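PDB 5YH1: member of s1p family of ribosomal proteins, which probably acts as an exonuclease on nucleic acids, with a manganese-binding DHH domain, the part of the longer protein described here. Local coordinates for residues E54-I59 and G127-L132; E14-R19 and I48-F53; M42-M47 and V181-N186. All coordinates share one frame; numbering follows the deposited sequence.

Contact 1 of 3, residues E54-I59 and G127-L132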
ATOM      1  N   GLU A  54      33.903  -0.151  10.671  1.00 35.16           N
ATOM      2  CA  GLU A  54      33.537  -0.999  11.803  1.00 35.96           C
ATOM      3  C   GLU A  54      32.471  -2.035  11.452  1.00 33.57           C
ATOM      4  O   GLU A  54      32.094  -2.831  12.292  1.00 35.49           O
ATOM      5  CB  GLU A  54      33.119  -0.166  13.017  1.00 38.04           C
ATOM      6  CG  GLU A  54      31.778   0.519  12.912  1.00 40.46           C
ATOM      7  CD  GLU A  54      31.471   1.381  14.121  1.00 41.90           C
ATOM      8  OE1 GLU A  54      30.842   2.442  13.961  1.00 46.10           O
ATOM      9  OE2 GLU A  54      31.843   1.003  15.243  1.00 47.59           O
ATOM     10  N   GLY A  55      31.999  -2.044  10.213  1.00 32.36           N
ATOM     11  CA  GLY A  55      30.978  -3.006   9.795  1.00 30.96           C
ATOM     12  C   GLY A  55      29.595  -2.672  10.316  1.00 30.12           C
ATOM     13  O   GLY A  55      28.742  -3.547  10.432  1.00 30.64           O
ATOM     14  N   ARG A  56      29.373  -1.403  10.627  1.00 29.59           N
ATOM     15  CA  ARG A  56      28.074  -0.925  11.077  1.00 29.71           C
ATOM     16  C   ARG A  56      27.195  -0.635   9.862  1.00 29.35           C
ATOM     17  O   ARG A  56      27.672  -0.046   8.889  1.00 30.67           O
ATOM     18  CB  ARG A  56      28.249   0.346  11.904  1.00 29.20           C
ATOM     19  CG  ARG A  56      26.944   0.929  12.427  1.00 30.16           C
ATOM     20  CD  ARG A  56      27.170   2.232  13.176  1.00 29.73           C
ATOM     21  NE  ARG A  56      28.100   2.071  14.295  1.00 30.46           N
ATOM     22  CZ  ARG A  56      27.761   1.765  15.552  1.00 33.10           C
ATOM     23  NH1 ARG A  56      26.495   1.577  15.917  1.00 32.08           N
ATOM     24  NH2 ARG A  56      28.713   1.653  16.469  1.00 33.69           N
ATOM     25  N   PRO A  57      25.907  -1.025   9.912  1.00 28.50           N
ATOM     26  CA  PRO A  57      25.040  -0.709   8.780  1.00 28.12           C
ATOM     27  C   PRO A  57      24.751   0.776   8.660  1.00 27.96           C
ATOM     28  O   PRO A  57      24.900   1.526   9.628  1.00 27.75           O
ATOM     29  CB  PRO A  57      23.743  -1.482   9.068  1.00 28.37           C
ATOM     30  CG  PRO A  57      23.802  -1.889  10.490  1.00 28.68           C
ATOM     31  CD  PRO A  57      25.230  -1.836  10.941  1.00 28.58           C
ATOM     32  N   ILE A  58      24.362   1.184   7.455  1.00 27.69           N
ATOM     33  CA  ILE A  58      23.997   2.552   7.161  1.00 26.82           C
ATOM     34  C   ILE A  58      22.621   2.559   6.510  1.00 25.79           C
ATOM     35  O   ILE A  58      22.357   1.778   5.596  1.00 24.48           O
ATOM     36  CB  ILE A  58      25.027   3.191   6.211  1.00 28.35           C
ATOM     37  CG1 ILE A  58      26.377   3.318   6.916  1.00 29.85           C
ATOM     38  CG2 ILE A  58      24.544   4.549   5.703  1.00 28.21           C
ATOM     39  CD1 ILE A  58      27.496   3.790   6.006  1.00 31.08           C
ATOM     40  N   ILE A  59      21.750   3.436   6.997  1.00 26.33           N
ATOM     41  CA  ILE A  59      20.498   3.748   6.319  1.00 27.96           C
ATOM     42  C   ILE A  59      20.620   5.148   5.750  1.00 26.27           C
ATOM     43  O   ILE A  59      20.877   6.102   6.491  1.00 25.51           O
ATOM     44  CB  ILE A  59      19.288   3.789   7.263  1.00 29.27           C
ATOM     45  CG1 ILE A  59      19.176   2.515   8.065  1.00 32.72           C
ATOM     46  CG2 ILE A  59      18.005   4.004   6.464  1.00 29.52           C
ATOM     47  CD1 ILE A  59      18.110   2.633   9.135  1.00 35.29           C
ATOM     48  N   GLY A 127      22.516  -9.834  15.315  1.00 38.35           N
ATOM     49  CA  GLY A 127      23.542  -9.184  16.139  1.00 37.95           C
ATOM     50  C   GLY A 127      24.184  -7.950  15.519  1.00 39.08           C
ATOM     51  O   GLY A 127      25.194  -7.470  16.025  1.00 39.39           O
ATOM     52  N   ASP A 128      23.615  -7.427  14.432  1.00 39.08           N
ATOM     53  CA  ASP A 128      24.112  -6.183  13.829  1.00 37.89           C
ATOM     54  C   ASP A 128      24.065  -5.035  14.828  1.00 36.39           C
ATOM     55  O   ASP A 128      23.133  -4.931  15.628  1.00 35.49           O
ATOM     56  CB  ASP A 128      23.256  -5.766  12.627  1.00 39.48           C
ATOM     57  CG  ASP A 128      23.374  -6.707  11.456  1.00 40.24           C
ATOM     58  OD1 ASP A 128      24.414  -7.363  11.306  1.00 43.37           O
ATOM     59  OD2 ASP A 128      22.416  -6.788  10.670  1.00 41.99           O
ATOM     60  N   GLU A 129      25.054  -4.157  14.762  1.00 34.71           N
ATOM     61  CA  GLU A 129      24.972  -2.883  15.461  1.00 36.08           C
ATOM     62  C   GLU A 129      23.837  -2.052  14.866  1.00 32.21           C
ATOM     63  O   GLU A 129      23.416  -2.266  13.725  1.00 29.94           O
ATOM     64  CB  GLU A 129      26.281  -2.107  15.315  1.00 41.03           C
ATOM     65  CG  GLU A 129      27.494  -2.770  15.944  1.00 45.73           C
ATOM     66  CD  GLU A 129      27.563  -2.550  17.437  1.00 50.29           C
ATOM     67  OE1 GLU A 129      26.677  -3.040  18.158  1.00 59.24           O
ATOM     68  OE2 GLU A 129      28.512  -1.883  17.895  1.00 57.42           O
ATOM     69  N   LEU A 130      23.346  -1.097  15.642  1.00 30.99           N
ATOM     70  CA  LEU A 130      22.362  -0.152  15.148  1.00 30.80           C
ATOM     71  C   LEU A 130      23.039   0.783  14.138  1.00 29.44           C
ATOM     72  O   LEU A 130      24.224   1.099  14.267  1.00 27.76           O
ATOM     73  CB  LEU A 130      21.741   0.633  16.292  1.00 31.67           C
ATOM     74  CG  LEU A 130      20.975  -0.195  17.328  1.00 33.76           C
ATOM     75  CD1 LEU A 130      20.358   0.737  18.357  1.00 35.08           C
ATOM     76  CD2 LEU A 130      19.905  -1.075  16.703  1.00 33.76           C
ATOM     77  N   PRO A 131      22.300   1.193  13.107  1.00 29.10           N
ATOM     78  CA  PRO A 131      22.938   1.873  11.978  1.00 27.97           C
ATOM     79  C   PRO A 131      23.281   3.327  12.235  1.00 26.34           C
ATOM     80  O   PRO A 131      22.781   3.931  13.176  1.00 24.84           O
ATOM     81  CB  PRO A 131      21.878   1.790  10.876  1.00 28.65           C
ATOM     82  CG  PRO A 131      20.590   1.688  11.617  1.00 29.25           C
ATOM     83  CD  PRO A 131      20.897   0.861  12.824  1.00 29.19           C
ATOM     84  N   LEU A 132      24.168   3.852  11.398  1.00 25.69           N
ATOM     85  CA  LEU A 132      24.300   5.280  11.202  1.00 25.19           C
ATOM     86  C   LEU A 132      23.195   5.662  10.224  1.00 24.89           C
ATOM     87  O   LEU A 132      23.030   5.019   9.181  1.00 24.66           O
ATOM     88  CB  LEU A 132      25.670   5.615  10.598  1.00 25.20           C
ATOM     89  CG  LEU A 132      25.947   7.073  10.218  1.00 25.02           C
ATOM     90  CD1 LEU A 132      26.070   7.915  11.473  1.00 25.38           C
ATOM     91  CD2 LEU A 132      27.210   7.183   9.373  1.00 25.74           C
TER
HETATM   92  O   HOH W   1      27.033  -4.403  12.848  1.00 45.69           O
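P57 and I59 pack against P131 where strands 58-63 and 132-136 of the parallel sheet begin. The backbone pairing is parallel: I58 bridges L132, and L132 sits between two bonds, its N donating to P57 O (3.0 Å) and its O accepting from I59 N (3.0 Å). The same L132 O receives a CA-H...O contact from I58 CA. This end is tight, its side chains apolar. I59 runs alongside the P131 ring, both directed to the same side, with I59 CD1 3.6 Å from P131 CG. The CG corner of the P57 ring comes within 3.3 Å of a main-chain oxygen, E129 O. Helix 109-126 covers I59 and P131 through M119, whereas I58 and L132 turn to the other face of the sheet, under helix 32-53.

The loop end is looser and polar: E129 is exposed, and a water joins G55 O to E129 N between the backbones. R56 starts with CG anti to the backbone N (chi1 -180°), which sets CG beside L130 O; the chain then bends at chi3. In the guanidinium plane, NH1 bonds to L130 O (2.8 Å, 156° at the hydrogen) and NE runs almost straight to E54 OE1 (2.8 Å), meeting the carboxylate from above its plane. E129 brings CB over one guanidinium face, but its OE2 makes only a long ion pair with R56 NH2; a glycerol, probably from the crystallisation liquor, bonds to E129 OE2. R56 thus ties a main-chain carbonyl to a glutamate of its own segment, and its positive charge probably eases the repulsion between the E54 and E129 carboxylates.

Contact 2 of 3, residues E14-R19 and I48-F53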
ATOM      1  N   GLU A  14      40.830   3.229  18.279  1.00 50.04           N
ATOM      2  CA  GLU A  14      41.774   4.295  17.946  1.00 49.86           C
ATOM      3  C   GLU A  14      42.229   4.227  16.499  1.00 47.09           C
ATOM      4  O   GLU A  14      42.333   5.254  15.835  1.00 45.61           O
ATOM      5  CB  GLU A  14      42.989   4.237  18.860  1.00 53.77           C
ATOM      6  CG  GLU A  14      42.674   4.537  20.317  1.00 56.05           C
ATOM      7  CD  GLU A  14      43.837   4.208  21.234  1.00 59.03           C
ATOM      8  OE1 GLU A  14      44.997   4.202  20.754  1.00 58.41           O
ATOM      9  OE2 GLU A  14      43.587   3.956  22.433  1.00 61.21           O
ATOM     10  N   GLU A  15      42.509   3.020  16.017  1.00 45.07           N
ATOM     11  CA  GLU A  15      42.876   2.827  14.614  1.00 46.33           C
ATOM     12  C   GLU A  15      41.709   3.081  13.654  1.00 45.29           C
ATOM     13  O   GLU A  15      41.924   3.482  12.507  1.00 46.13           O
ATOM     14  CB  GLU A  15      43.453   1.430  14.396  1.00 47.90           C
ATOM     15  CG  GLU A  15      44.809   1.238  15.056  1.00 51.30           C
ATOM     16  CD  GLU A  15      45.870   2.184  14.503  1.00 53.08           C
ATOM     17  OE1 GLU A  15      46.113   2.162  13.275  1.00 52.96           O
ATOM     18  OE2 GLU A  15      46.453   2.949  15.301  1.00 53.14           O
ATOM     19  N   LEU A  16      40.486   2.854  14.127  1.00 44.86           N
ATOM     20  CA  LEU A  16      39.287   3.192  13.358  1.00 44.29           C
ATOM     21  C   LEU A  16      39.155   4.699  13.202  1.00 41.58           C
ATOM     22  O   LEU A  16      38.883   5.173  12.105  1.00 40.54           O
ATOM     23  CB  LEU A  16      38.018   2.618  14.001  1.00 43.54           C
ATOM     24  CG  LEU A  16      37.705   1.150  13.701  1.00 44.73           C
ATOM     25  CD1 LEU A  16      36.514   0.702  14.542  1.00 44.32           C
ATOM     26  CD2 LEU A  16      37.439   0.906  12.224  1.00 44.32           C
ATOM     27  N   ASP A  17      39.351   5.437  14.293  1.00 41.79           N
ATOM     28  CA  ASP A  17      39.405   6.903  14.247  1.00 43.72           C
ATOM     29  C   ASP A  17      40.429   7.409  13.240  1.00 44.84           C
ATOM     30  O   ASP A  17      40.145   8.320  12.468  1.00 46.59           O
ATOM     31  CB  ASP A  17      39.748   7.487  15.618  1.00 43.00           C
ATOM     32  CG  ASP A  17      38.596   7.409  16.594  1.00 44.45           C
ATOM     33  OD1 ASP A  17      37.472   7.069  16.175  1.00 45.11           O
ATOM     34  OD2 ASP A  17      38.815   7.693  17.791  1.00 45.19           O
ATOM     35  N   ARG A  18      41.615   6.813  13.257  1.00 46.74           N
ATOM     36  CA  ARG A  18      42.699   7.233  12.380  1.00 47.64           C
ATOM     37  C   ARG A  18      42.349   6.933  10.929  1.00 44.01           C
ATOM     38  O   ARG A  18      42.397   7.825  10.094  1.00 42.76           O
ATOM     39  CB  ARG A  18      44.009   6.542  12.772  1.00 51.40           C
ATOM     40  CG  ARG A  18      45.263   7.172  12.184  1.00 56.47           C
ATOM     41  CD  ARG A  18      46.497   6.369  12.575  1.00 60.86           C
ATOM     42  NE  ARG A  18      47.760   6.996  12.169  1.00 65.07           N
ATOM     43  CZ  ARG A  18      48.357   6.853  10.982  1.00 67.19           C
ATOM     44  NH1 ARG A  18      47.823   6.106  10.016  1.00 68.76           N
ATOM     45  NH2 ARG A  18      49.510   7.475  10.756  1.00 68.12           N
ATOM     46  N   ARG A  19      41.974   5.692  10.631  1.00 41.52           N
ATOM     47  CA  ARG A  19      41.657   5.332   9.247  1.00 42.48           C
ATOM     48  C   ARG A  19      40.440   6.067   8.675  1.00 41.55           C
ATOM     49  O   ARG A  19      40.377   6.310   7.471  1.00 40.61           O
ATOM     50  CB  ARG A  19      41.444   3.827   9.069  1.00 43.60           C
ATOM     51  CG  ARG A  19      41.600   3.438   7.607  1.00 45.74           C
ATOM     52  CD  ARG A  19      41.129   2.044   7.278  1.00 46.80           C
ATOM     53  NE  ARG A  19      41.035   1.864   5.829  1.00 47.94           N
ATOM     54  CZ  ARG A  19      40.832   0.692   5.230  1.00 51.52           C
ATOM     55  NH1 ARG A  19      40.708  -0.426   5.945  1.00 52.41           N
ATOM     56  NH2 ARG A  19      40.754   0.630   3.905  1.00 51.74           N
ATOM     57  N   ILE A  48      30.678   8.614   8.284  1.00 28.03           N
ATOM     58  CA  ILE A  48      30.235   7.601   7.333  1.00 26.93           C
ATOM     59  C   ILE A  48      31.326   6.547   7.137  1.00 27.58           C
ATOM     60  O   ILE A  48      31.052   5.341   7.224  1.00 26.17           O
ATOM     61  CB  ILE A  48      29.750   8.241   6.012  1.00 26.87           C
ATOM     62  CG1 ILE A  48      28.419   8.958   6.264  1.00 27.42           C
ATOM     63  CG2 ILE A  48      29.569   7.204   4.917  1.00 27.09           C
ATOM     64  CD1 ILE A  48      28.009   9.934   5.187  1.00 28.10           C
ATOM     65  N   ARG A  49      32.560   6.998   6.919  1.00 28.13           N
ATOM     66  CA  ARG A  49      33.696   6.083   6.737  1.00 28.76           C
ATOM     67  C   ARG A  49      33.910   5.197   7.969  1.00 28.72           C
ATOM     68  O   ARG A  49      34.229   4.021   7.845  1.00 28.50           O
ATOM     69  CB  ARG A  49      34.984   6.867   6.431  1.00 29.75           C
ATOM     70  CG  ARG A  49      35.051   7.479   5.036  1.00 30.57           C
ATOM     71  CD  ARG A  49      36.182   8.498   4.939  1.00 32.14           C
ATOM     72  NE  ARG A  49      37.481   7.907   5.286  1.00 32.76           N
ATOM     73  CZ  ARG A  49      38.196   7.123   4.481  1.00 32.53           C
ATOM     74  NH1 ARG A  49      37.780   6.826   3.264  1.00 33.48           N
ATOM     75  NH2 ARG A  49      39.345   6.631   4.898  1.00 33.56           N
ATOM     76  N   ARG A  50      33.729   5.763   9.155  1.00 29.37           N
ATOM     77  CA  ARG A  50      33.931   5.008  10.389  1.00 31.82           C
ATOM     78  C   ARG A  50      32.904   3.882  10.530  1.00 31.91           C
ATOM     79  O   ARG A  50      33.266   2.740  10.846  1.00 32.54           O
ATOM     80  CB  ARG A  50      33.888   5.928  11.609  1.00 33.62           C
ATOM     81  CG  ARG A  50      34.596   5.327  12.808  1.00 37.05           C
ATOM     82  CD  ARG A  50      34.526   6.217  14.039  1.00 39.69           C
ATOM     83  NE  ARG A  50      35.448   5.736  15.072  1.00 44.01           N
ATOM     84  CZ  ARG A  50      35.250   4.656  15.834  1.00 46.27           C
ATOM     85  NH1 ARG A  50      34.148   3.918  15.696  1.00 45.16           N
ATOM     86  NH2 ARG A  50      36.164   4.306  16.742  1.00 45.83           N
ATOM     87  N   ALA A  51      31.634   4.202  10.282  1.00 30.12           N
ATOM     88  CA  ALA A  51      30.581   3.187  10.248  1.00 29.66           C
ATOM     89  C   ALA A  51      30.942   2.050   9.295  1.00 29.86           C
ATOM     90  O   ALA A  51      30.810   0.879   9.646  1.00 29.71           O
ATOM     91  CB  ALA A  51      29.253   3.807   9.850  1.00 29.97           C
ATOM     92  N   ILE A  52      31.428   2.400   8.105  1.00 31.22           N
ATOM     93  CA  ILE A  52      31.824   1.407   7.104  1.00 30.68           C
ATOM     94  C   ILE A  52      32.946   0.506   7.610  1.00 31.93           C
ATOM     95  O   ILE A  52      32.897  -0.718   7.452  1.00 33.96           O
ATOM     96  CB  ILE A  52      32.307   2.071   5.795  1.00 29.68           C
ATOM     97  CG1 ILE A  52      31.153   2.785   5.089  1.00 28.77           C
ATOM     98  CG2 ILE A  52      32.922   1.035   4.854  1.00 29.55           C
ATOM     99  CD1 ILE A  52      31.607   3.723   3.991  1.00 28.57           C
ATOM    100  N   PHE A  53      33.967   1.112   8.195  1.00 31.96           N
ATOM    101  CA  PHE A  53      35.141   0.360   8.609  1.00 33.44           C
ATOM    102  C   PHE A  53      34.860  -0.530   9.826  1.00 33.71           C
ATOM    103  O   PHE A  53      35.500  -1.559   9.983  1.00 33.03           O
ATOM    104  CB  PHE A  53      36.339   1.292   8.859  1.00 34.10           C
ATOM    105  CG  PHE A  53      36.847   1.994   7.619  1.00 34.95           C
ATOM    106  CD1 PHE A  53      36.931   1.337   6.398  1.00 35.96           C
ATOM    107  CD2 PHE A  53      37.282   3.308   7.687  1.00 36.95           C
ATOM    108  CE1 PHE A  53      37.406   1.988   5.269  1.00 37.04           C
ATOM    109  CE2 PHE A  53      37.763   3.961   6.559  1.00 36.74           C
ATOM    110  CZ  PHE A  53      37.826   3.301   5.351  1.00 35.89           C
TER
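L16 and R50 mark the nearest backbone approach of helices 14-19 and 48-53, whose axes come within 9.2 Å at 133° between their N-to-C directions. On one flank D17 OD1 accepts from R50 NE at 2.7 Å, nearly along its C-O axis, and more weakly from NH2; the carboxylate and guanidinium planes stand 59° apart. R50 reaches this oxygen with an extended chain from CG to NE, while L16 CB covers one face of its guanidinium, toward the rim. In the middle L16 CD2 rests 3.6 Å from F53 CB.

On the other flank the guanidinium of R19 lies flat on the F53 ring, centres 4.2 Å apart, in an off-centre cation-pi stack. R19 CD stands over the ring face in a CH-pi contact, 3.9 Å from the centroid. R49 NH2 donates to R19 O (2.8 Å), and F53 CE2 lies over a face of the R49 guanidinium. F53 thus meets two arginines, R19 on a face and R49 NH2 at its edge.

R50 NH2 also pairs with E13, and R49 reaches A20 O and I210 O, extending the grip to the end of helix 2-20 and to helix 199-210. On its inner side helix 32-53 packs through I48, A51 and I52 on strands 58-63 and 132-136, and on helix 66-86 through I48, I52 and F53, leaving helix 2-20 as an outer layer.

Contact 3 of 3, residues M42-M47 and V181-N186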
HETATM    1  N   MSE A  42      33.763  17.342   6.269  1.00 29.46           N
HETATM    2  CA  MSE A  42      34.790  16.367   6.650  1.00 32.00           C
HETATM    3  C   MSE A  42      34.333  15.524   7.822  1.00 29.53           C
HETATM    4  O   MSE A  42      34.633  14.343   7.880  1.00 29.62           O
HETATM    5  CB  MSE A  42      36.127  17.052   6.954  1.00 33.62           C
HETATM    6  CG  MSE A  42      36.764  17.514   5.643  1.00 38.45           C
HETATM    7 SE   MSE A  42      38.557  18.324   5.893  1.00 43.93          SE
HETATM    8  CE  MSE A  42      39.627  16.670   5.916  1.00 38.84           C
ATOM      9  N   LYS A  43      33.605  16.116   8.752  1.00 28.98           N
ATOM     10  CA  LYS A  43      33.009  15.358   9.854  1.00 30.66           C
ATOM     11  C   LYS A  43      31.977  14.338   9.350  1.00 30.37           C
ATOM     12  O   LYS A  43      31.980  13.188   9.785  1.00 31.13           O
ATOM     13  CB  LYS A  43      32.354  16.303  10.854  1.00 30.94           C
ATOM     14  CG  LYS A  43      31.812  15.604  12.099  1.00 33.67           C
ATOM     15  CD  LYS A  43      31.297  16.631  13.091  1.00 35.23           C
ATOM     16  CE  LYS A  43      30.727  15.992  14.348  1.00 36.74           C
ATOM     17  NZ  LYS A  43      30.054  17.041  15.160  1.00 37.08           N
ATOM     18  N   ALA A  44      31.109  14.757   8.429  1.00 29.15           N
ATOM     19  CA  ALA A  44      30.124  13.847   7.834  1.00 28.32           C
ATOM     20  C   ALA A  44      30.813  12.647   7.200  1.00 27.86           C
ATOM     21  O   ALA A  44      30.417  11.498   7.418  1.00 28.37           O
ATOM     22  CB  ALA A  44      29.273  14.577   6.798  1.00 27.65           C
ATOM     23  N   ALA A  45      31.859  12.919   6.431  1.00 27.45           N
ATOM     24  CA  ALA A  45      32.602  11.866   5.750  1.00 28.07           C
ATOM     25  C   ALA A  45      33.332  10.969   6.742  1.00 28.10           C
ATOM     26  O   ALA A  45      33.404   9.763   6.549  1.00 28.93           O
ATOM     27  CB  ALA A  45      33.578  12.460   4.745  1.00 27.78           C
ATOM     28  N   PHE A  46      33.873  11.563   7.800  1.00 29.89           N
ATOM     29  CA  PHE A  46      34.488  10.798   8.881  1.00 30.37           C
ATOM     30  C   PHE A  46      33.490   9.805   9.494  1.00 29.66           C
ATOM     31  O   PHE A  46      33.794   8.622   9.639  1.00 28.35           O
ATOM     32  CB  PHE A  46      35.038  11.732   9.975  1.00 31.70           C
ATOM     33  CG  PHE A  46      35.432  11.014  11.241  1.00 32.60           C
ATOM     34  CD1 PHE A  46      36.676  10.411  11.357  1.00 33.50           C
ATOM     35  CD2 PHE A  46      34.549  10.921  12.310  1.00 33.48           C
ATOM     36  CE1 PHE A  46      37.031   9.735  12.521  1.00 34.00           C
ATOM     37  CE2 PHE A  46      34.901  10.246  13.471  1.00 33.73           C
ATOM     38  CZ  PHE A  46      36.143   9.650  13.574  1.00 33.65           C
HETATM   39  N   MSE A  47      32.303  10.290   9.848  1.00 29.14           N
HETATM   40  CA  MSE A  47      31.293   9.429  10.480  1.00 30.19           C
HETATM   41  C   MSE A  47      30.858   8.314   9.566  1.00 28.76           C
HETATM   42  O   MSE A  47      30.705   7.174   9.998  1.00 29.32           O
HETATM   43  CB  MSE A  47      30.105  10.264  10.933  1.00 32.52           C
HETATM   44  CG  MSE A  47      30.466  10.995  12.221  1.00 35.20           C
HETATM   45 SE   MSE A  47      29.012  12.209  12.739  0.94 43.64          SE
HETATM   46  CE  MSE A  47      27.808  10.799  13.429  1.00 42.28           C
ATOM     47  N   VAL A 181      20.805  16.157  16.067  1.00 32.08           N
ATOM     48  CA  VAL A 181      21.640  15.438  15.100  1.00 31.18           C
ATOM     49  C   VAL A 181      23.120  15.701  15.355  1.00 30.81           C
ATOM     50  O   VAL A 181      23.481  16.720  15.935  1.00 30.82           O
ATOM     51  CB  VAL A 181      21.281  15.795  13.638  1.00 31.81           C
ATOM     52  CG1 VAL A 181      19.805  15.511  13.364  1.00 31.46           C
ATOM     53  CG2 VAL A 181      21.622  17.241  13.308  1.00 31.22           C
ATOM     54  N   ASP A 182      23.964  14.788  14.887  1.00 30.00           N
ATOM     55  CA  ASP A 182      25.392  14.800  15.194  1.00 30.26           C
ATOM     56  C   ASP A 182      26.226  15.663  14.244  1.00 31.01           C
ATOM     57  O   ASP A 182      27.236  16.237  14.648  1.00 30.70           O
ATOM     58  CB  ASP A 182      25.916  13.363  15.211  1.00 31.16           C
ATOM     59  CG  ASP A 182      25.263  12.527  16.313  1.00 32.67           C
ATOM     60  OD1 ASP A 182      25.833  12.504  17.414  1.00 33.92           O
ATOM     61  OD2 ASP A 182      24.162  11.961  16.109  1.00 31.26           O
ATOM     62  N   VAL A 183      25.837  15.719  12.978  1.00 30.26           N
ATOM     63  CA  VAL A 183      26.416  16.698  12.059  1.00 29.89           C
ATOM     64  C   VAL A 183      25.382  17.086  11.011  1.00 29.29           C
ATOM     65  O   VAL A 183      24.696  16.222  10.441  1.00 28.68           O
ATOM     66  CB  VAL A 183      27.716  16.207  11.395  1.00 30.66           C
ATOM     67  CG1 VAL A 183      27.465  15.016  10.490  1.00 31.50           C
ATOM     68  CG2 VAL A 183      28.376  17.340  10.609  1.00 30.94           C
ATOM     69  N   HIS A 184      25.265  18.394  10.791  1.00 27.02           N
ATOM     70  CA  HIS A 184      24.308  18.953   9.861  1.00 25.58           C
ATOM     71  C   HIS A 184      25.066  19.788   8.823  1.00 26.83           C
ATOM     72  O   HIS A 184      25.612  20.842   9.148  1.00 26.60           O
ATOM     73  CB  HIS A 184      23.287  19.773  10.638  1.00 24.70           C
ATOM     74  CG  HIS A 184      22.138  20.259   9.816  1.00 23.91           C
ATOM     75  ND1 HIS A 184      21.143  21.053  10.339  1.00 24.17           N
ATOM     76  CD2 HIS A 184      21.844  20.102   8.506  1.00 23.64           C
ATOM     77  CE1 HIS A 184      20.269  21.345   9.393  1.00 24.22           C
ATOM     78  NE2 HIS A 184      20.677  20.787   8.268  1.00 24.10           N
ATOM     79  N   VAL A 185      25.141  19.272   7.595  1.00 26.84           N
ATOM     80  CA  VAL A 185      25.753  19.972   6.468  1.00 26.65           C
ATOM     81  C   VAL A 185      24.643  20.703   5.727  1.00 27.08           C
ATOM     82  O   VAL A 185      23.763  20.074   5.122  1.00 26.78           O
ATOM     83  CB  VAL A 185      26.462  18.996   5.511  1.00 26.93           C
ATOM     84  CG1 VAL A 185      27.034  19.737   4.310  1.00 27.42           C
ATOM     85  CG2 VAL A 185      27.565  18.233   6.238  1.00 26.92           C
ATOM     86  N   ASN A 186      24.672  22.029   5.797  1.00 27.03           N
ATOM     87  CA  ASN A 186      23.624  22.867   5.221  1.00 28.05           C
ATOM     88  C   ASN A 186      24.166  24.290   4.971  1.00 29.04           C
ATOM     89  O   ASN A 186      24.663  24.940   5.903  1.00 29.76           O
ATOM     90  CB  ASN A 186      22.411  22.888   6.154  1.00 28.00           C
ATOM     91  CG  ASN A 186      21.194  23.573   5.547  1.00 29.58           C
ATOM     92  OD1 ASN A 186      21.311  24.528   4.785  1.00 29.84           O
ATOM     93  ND2 ASN A 186      20.007  23.088   5.907  1.00 29.63           N
TER
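V183 points its methyls at K43, A44 and M47 in a helix-on-sheet contact of the DHH domain's alpha/beta fold, where helix 32-53 crosses 183-185, the outermost strand of the parallel sheet within this chain. The axes of the helix and strand segments pass 8.5 Å apart. V183 places CG1 between the backbone N and the carbonyl carbon (chi1 65°), and that methyl meets both A44 CA and the selenium of selenomethionine M47, each at 3.9 Å. Its other methyl, CG2, lies against the aliphatic chain of K43. K43 and V183 overlap with their side chains pointing opposite ways; M47 does likewise with V183 but crosses D182 at about a right angle, and a bend at chi3 (76°) brings its CE to 3.7 Å from D182 CB. A44 sets CB 4.1 Å from both V183 CG1 and V185 CG2. An alanine in place of V183 would probably leave a gap facing A44 and the selenium of M47, and K43 with only the contact to CB.

Beyond the strand the sheet continues: V183 and V185 make backbone hydrogen bonds with V160 of strand 158-161, and V185 is about 8 Å, side chain to side chain, from the manganese ligand H163. D182 OD2 is taken up by a salt bridge to K152. K43 instead spends its extended chain on the main chain, NZ donating to D182 O at 3.0 Å, nearly in line with the carbonyl bond.

In the fold
Contacts 2 and 3 share helix 32-53, using successive turns of it, and contact 1 begins just where that helix ends. Contacts 1 and 3 reach the same parallel sheet and are partly buried: contact 1 joins neighbouring strands by main-chain bonds, while contact 3 lays a helix over the edge strand through apolar side chains and one lysine bond. Contact 2 is a surface contact between helices, carried by arginines together with L16 and F53. The three meet directly: R56 N probably bonds to A51 O, L132 packs on I48 and M47, and D17 O touches the F46 ring. Charge thus gathers at the outer helix and strand-entry loop, apolar packing between helix and sheet.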